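Local coordinates for bifunctional dTDP-4-dehydrorhamnose 3,5-epimerase/dTDP-4-dehydrorhamnose reductase (Arabidopsis thaliana, PDB 4QQR), which catalyses the 3,5-epimerisation and NADPH-dependent 4-keto reduction that turn dTDP-4-keto-6-deoxy-glucose into dTDP-L-rhamnose, and also forms UDP-L-rhamnose, at residues I184-D192 and P242-T250. Sequence-based numbering, arbitrary orientation.
Sequences IARYEKVVD and PSFTWKNFT
Val-190 meets the 242-250 segment through two weak hydrogen bonds: its backbone N donates to Lys-247 O at 3.3 Å, with a bent N-H...O angle of 125°, and its O accepts from Asn-248 ND2 at 3.4 Å. The pairing is an example of two chains running parallel with few and weak bonds between them, where much of the contact is side-chain packing. With CG beside the backbone N (chi1 -65°), Asn-248 runs alongside Val-190, and its ND2 lies 3.5 Å from Val-190 CG1 and in the plane of the Trp-246 indole, at its edge. Lys-247 O also receives a CA-H...O contact from Lys-189.

Outward, Lys-189 CB sits over one face of the Phe-249 ring, a CH-pi contact 3.9 Å from the centroid and 22° off the normal, while the aliphatic chain beyond CB runs past the carbonyl of Asn-248. An alanine here would keep CB over the ring but would probably open a gap beside the Asn-248 backbone, where CG to CE now lie. Val-190 CG1 touches Trp-246 CD1 at 4.1 Å, and Ala-185 O approaches the edge of the Phe-244 ring.

At this surface of the RmlD-type domain, the segment leaving helix 180-186 meets the one that follows helix 229-239. Leu-233 of the latter helix touches Phe-244 and Trp-246, Tyr-236 meets Phe-244 edge-to-face, and Asn-230 OD1 accepts a hydrogen bond from Trp-246 NE1 and a weak one from Asn-248 ND2.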
loop_
_atom_site.group_PDB
_atom_site.type_symbol
_atom_site.label_atom_id
_atom_site.label_comp_id
_atom_site.label_asym_id
_atom_site.label_seq_id
_atom_site.Cartn_x
_atom_site.Cartn_y
_atom_site.Cartn_z
ATOM N N ILE A 184 20.484 -14.156 -18.950
ATOM C CA ILE A 184 21.640 -13.445 -19.480
ATOM C C ILE A 184 22.476 -14.273 -20.456
ATOM O O ILE A 184 22.961 -13.751 -21.451
ATOM C CB ILE A 184 22.512 -12.948 -18.327
ATOM C CG1 ILE A 184 21.672 -12.034 -17.449
ATOM C CG2 ILE A 184 23.721 -12.209 -18.825
ATOM C CD1 ILE A 184 20.942 -10.984 -18.235
ATOM N N ALA A 185 22.630 -15.561 -20.183
ATOM C CA ALA A 185 23.342 -16.449 -21.103
ATOM C C ALA A 185 22.575 -16.673 -22.412
ATOM O O ALA A 185 23.157 -17.077 -23.426
ATOM C CB ALA A 185 23.649 -17.793 -20.435
ATOM N N ARG A 186 21.268 -16.430 -22.383
ATOM C CA ARG A 186 20.432 -16.677 -23.553
ATOM C C ARG A 186 20.203 -15.399 -24.341
ATOM O O ARG A 186 19.590 -15.418 -25.407
ATOM C CB ARG A 186 19.090 -17.305 -23.158
ATOM C CG ARG A 186 18.938 -18.758 -23.592
ATOM C CD ARG A 186 18.782 -19.698 -22.398
ATOM N NE ARG A 186 17.383 -19.916 -22.019
ATOM C CZ ARG A 186 16.900 -21.084 -21.595
ATOM N NH1 ARG A 186 17.699 -22.138 -21.502
ATOM N NH2 ARG A 186 15.615 -21.204 -21.267
ATOM N N TYR A 187 20.710 -14.290 -23.830
ATOM C CA TYR A 187 20.504 -13.019 -24.502
ATOM C C TYR A 187 21.614 -12.720 -25.498
ATOM O O TYR A 187 22.658 -13.378 -25.497
ATOM C CB TYR A 187 20.318 -11.901 -23.474
ATOM C CG TYR A 187 19.091 -12.160 -22.618
ATOM C CD1 TYR A 187 18.039 -12.938 -23.111
ATOM C CD2 TYR A 187 18.987 -11.657 -21.321
ATOM C CE1 TYR A 187 16.925 -13.200 -22.349
ATOM C CE2 TYR A 187 17.856 -11.915 -20.546
ATOM C CZ TYR A 187 16.835 -12.689 -21.070
ATOM O OH TYR A 187 15.713 -12.957 -20.322
ATOM N N GLU A 188 21.366 -11.745 -26.365
ATOM C CA GLU A 188 22.282 -11.415 -27.461
ATOM C C GLU A 188 23.394 -10.488 -26.963
ATOM O O GLU A 188 24.575 -10.870 -26.909
ATOM C CB GLU A 188 21.497 -10.760 -28.609
ATOM C CG GLU A 188 20.112 -10.196 -28.193
ATOM C CD GLU A 188 20.100 -8.674 -27.978
ATOM O OE1 GLU A 188 20.298 -7.929 -28.965
ATOM O OE2 GLU A 188 19.876 -8.220 -26.829
ATOM N N LYS A 189 22.996 -9.265 -26.614
ATOM C CA LYS A 189 23.840 -8.342 -25.882
ATOM C C LYS A 189 23.414 -8.356 -24.414
ATOM O O LYS A 189 22.438 -9.022 -24.038
ATOM C CB LYS A 189 23.719 -6.928 -26.453
ATOM C CG LYS A 189 23.928 -6.866 -27.947
ATOM C CD LYS A 189 24.487 -5.524 -28.380
ATOM C CE LYS A 189 24.833 -5.525 -29.860
ATOM N NZ LYS A 189 23.600 -5.565 -30.688
ATOM N N VAL A 190 24.154 -7.616 -23.590
ATOM C CA VAL A 190 23.871 -7.517 -22.166
ATOM C C VAL A 190 24.503 -6.234 -21.626
ATOM O O VAL A 190 25.381 -5.651 -22.260
ATOM C CB VAL A 190 24.347 -8.779 -21.408
ATOM C CG1 VAL A 190 25.861 -8.816 -21.325
ATOM C CG2 VAL A 190 23.713 -8.851 -20.028
ATOM N N VAL A 191 24.054 -5.790 -20.461
ATOM C CA VAL A 191 24.283 -4.409 -20.045
ATOM C C VAL A 191 25.574 -4.169 -19.274
ATOM O O VAL A 191 26.073 -3.033 -19.227
ATOM C CB VAL A 191 23.130 -3.924 -19.172
ATOM C CG1 VAL A 191 22.922 -2.419 -19.356
ATOM C CG2 VAL A 191 21.863 -4.718 -19.495
ATOM N N ASP A 192 26.076 -5.234 -18.649
ATOM C CA ASP A 192 27.220 -5.181 -17.728
ATOM C C ASP A 192 27.197 -4.139 -16.601
ATOM O O ASP A 192 27.935 -3.155 -16.652
ATOM C CB ASP A 192 28.519 -5.027 -18.493
ATOM C CG ASP A 192 29.719 -5.342 -17.636
ATOM O OD1 ASP A 192 29.726 -6.421 -16.993
ATOM O OD2 ASP A 192 30.644 -4.502 -17.601
ATOM N N PRO A 242 32.846 -23.316 -23.284
ATOM C CA PRO A 242 34.033 -22.548 -23.699
ATOM C C PRO A 242 33.836 -21.853 -25.044
ATOM O O PRO A 242 34.514 -20.858 -25.345
ATOM C CB PRO A 242 35.126 -23.616 -23.783
ATOM C CG PRO A 242 34.676 -24.688 -22.836
ATOM C CD PRO A 242 33.180 -24.726 -23.002
ATOM N N SER A 243 32.883 -22.363 -25.819
ATOM C CA SER A 243 32.571 -21.835 -27.138
ATOM C C SER A 243 31.558 -20.700 -27.080
ATOM O O SER A 243 31.076 -20.256 -28.121
ATOM C CB SER A 243 32.039 -22.958 -28.018
ATOM O OG SER A 243 32.728 -24.158 -27.728
ATOM N N PHE A 244 31.256 -20.227 -25.867
ATOM C CA PHE A 244 30.222 -19.204 -25.650
ATOM C C PHE A 244 30.638 -17.763 -25.976
ATOM O O PHE A 244 31.757 -17.331 -25.664
ATOM C CB PHE A 244 29.691 -19.266 -24.213
ATOM C CG PHE A 244 28.602 -18.259 -23.923
ATOM C CD1 PHE A 244 28.860 -17.145 -23.132
ATOM C CD2 PHE A 244 27.320 -18.430 -24.447
ATOM C CE1 PHE A 244 27.862 -16.220 -22.860
ATOM C CE2 PHE A 244 26.316 -17.516 -24.186
ATOM C CZ PHE A 244 26.585 -16.403 -23.390
ATOM N N THR A 245 29.705 -17.011 -26.556
ATOM C CA THR A 245 29.979 -15.663 -27.061
ATOM C C THR A 245 28.927 -14.666 -26.602
ATOM O O THR A 245 27.794 -15.049 -26.340
ATOM C CB THR A 245 29.989 -15.648 -28.612
ATOM O OG1 THR A 245 30.175 -14.308 -29.087
ATOM C CG2 THR A 245 28.667 -16.199 -29.172
ATOM N N TRP A 246 29.299 -13.390 -26.522
ATOM C CA TRP A 246 28.353 -12.331 -26.182
ATOM C C TRP A 246 28.910 -10.947 -26.517
ATOM O O TRP A 246 30.121 -10.734 -26.470
ATOM C CB TRP A 246 27.925 -12.416 -24.699
ATOM C CG TRP A 246 28.950 -11.935 -23.696
ATOM C CD1 TRP A 246 29.056 -10.676 -23.178
ATOM C CD2 TRP A 246 29.998 -12.705 -23.093
ATOM N NE1 TRP A 246 30.108 -10.615 -22.300
ATOM C CE2 TRP A 246 30.699 -11.846 -22.225
ATOM C CE3 TRP A 246 30.412 -14.032 -23.203
ATOM C CZ2 TRP A 246 31.793 -12.273 -21.475
ATOM C CZ3 TRP A 246 31.499 -14.457 -22.457
ATOM C CH2 TRP A 246 32.179 -13.582 -21.608
ATOM N N LYS A 247 28.026 -10.011 -26.866
ATOM C CA LYS A 247 28.424 -8.614 -27.071
ATOM C C LYS A 247 27.754 -7.704 -26.045
ATOM O O LYS A 247 26.854 -8.133 -25.331
ATOM C CB LYS A 247 28.105 -8.146 -28.497
ATOM C CG LYS A 247 28.940 -8.835 -29.591
ATOM C CD LYS A 247 28.339 -8.646 -30.980
ATOM C CE LYS A 247 26.913 -9.187 -31.040
ATOM N NZ LYS A 247 26.782 -10.523 -30.379
ATOM N N ASN A 248 28.203 -6.455 -25.968
ATOM C CA ASN A 248 27.647 -5.505 -25.016
ATOM C C ASN A 248 26.930 -4.335 -25.684
ATOM O O ASN A 248 26.892 -4.235 -26.904
ATOM C CB ASN A 248 28.747 -4.961 -24.097
ATOM C CG ASN A 248 29.352 -6.032 -23.203
ATOM O OD1 ASN A 248 30.566 -6.050 -22.974
ATOM N ND2 ASN A 248 28.509 -6.932 -22.694
ATOM N N PHE A 249 26.375 -3.447 -24.865
ATOM C CA PHE A 249 25.760 -2.213 -25.342
ATOM C C PHE A 249 26.756 -1.057 -25.248
ATOM O O PHE A 249 27.457 -0.923 -24.246
ATOM C CB PHE A 249 24.517 -1.882 -24.509
ATOM C CG PHE A 249 23.353 -2.797 -24.760
ATOM C CD1 PHE A 249 22.511 -2.587 -25.840
ATOM C CD2 PHE A 249 23.094 -3.859 -23.916
ATOM C CE1 PHE A 249 21.435 -3.430 -26.073
ATOM C CE2 PHE A 249 22.022 -4.703 -24.144
ATOM C CZ PHE A 249 21.191 -4.489 -25.220
ATOM N N THR A 250 26.800 -0.213 -26.278
ATOM C CA THR A 250 27.740 0.907 -26.313
ATOM C C THR A 250 27.069 2.249 -26.000
ATOM O O THR A 250 27.722 3.203 -25.557
ATOM C CB THR A 250 28.466 0.986 -27.678
ATOM O OG1 THR A 250 28.420 2.331 -28.172
ATOM C CG2 THR A 250 27.808 0.042 -28.694
#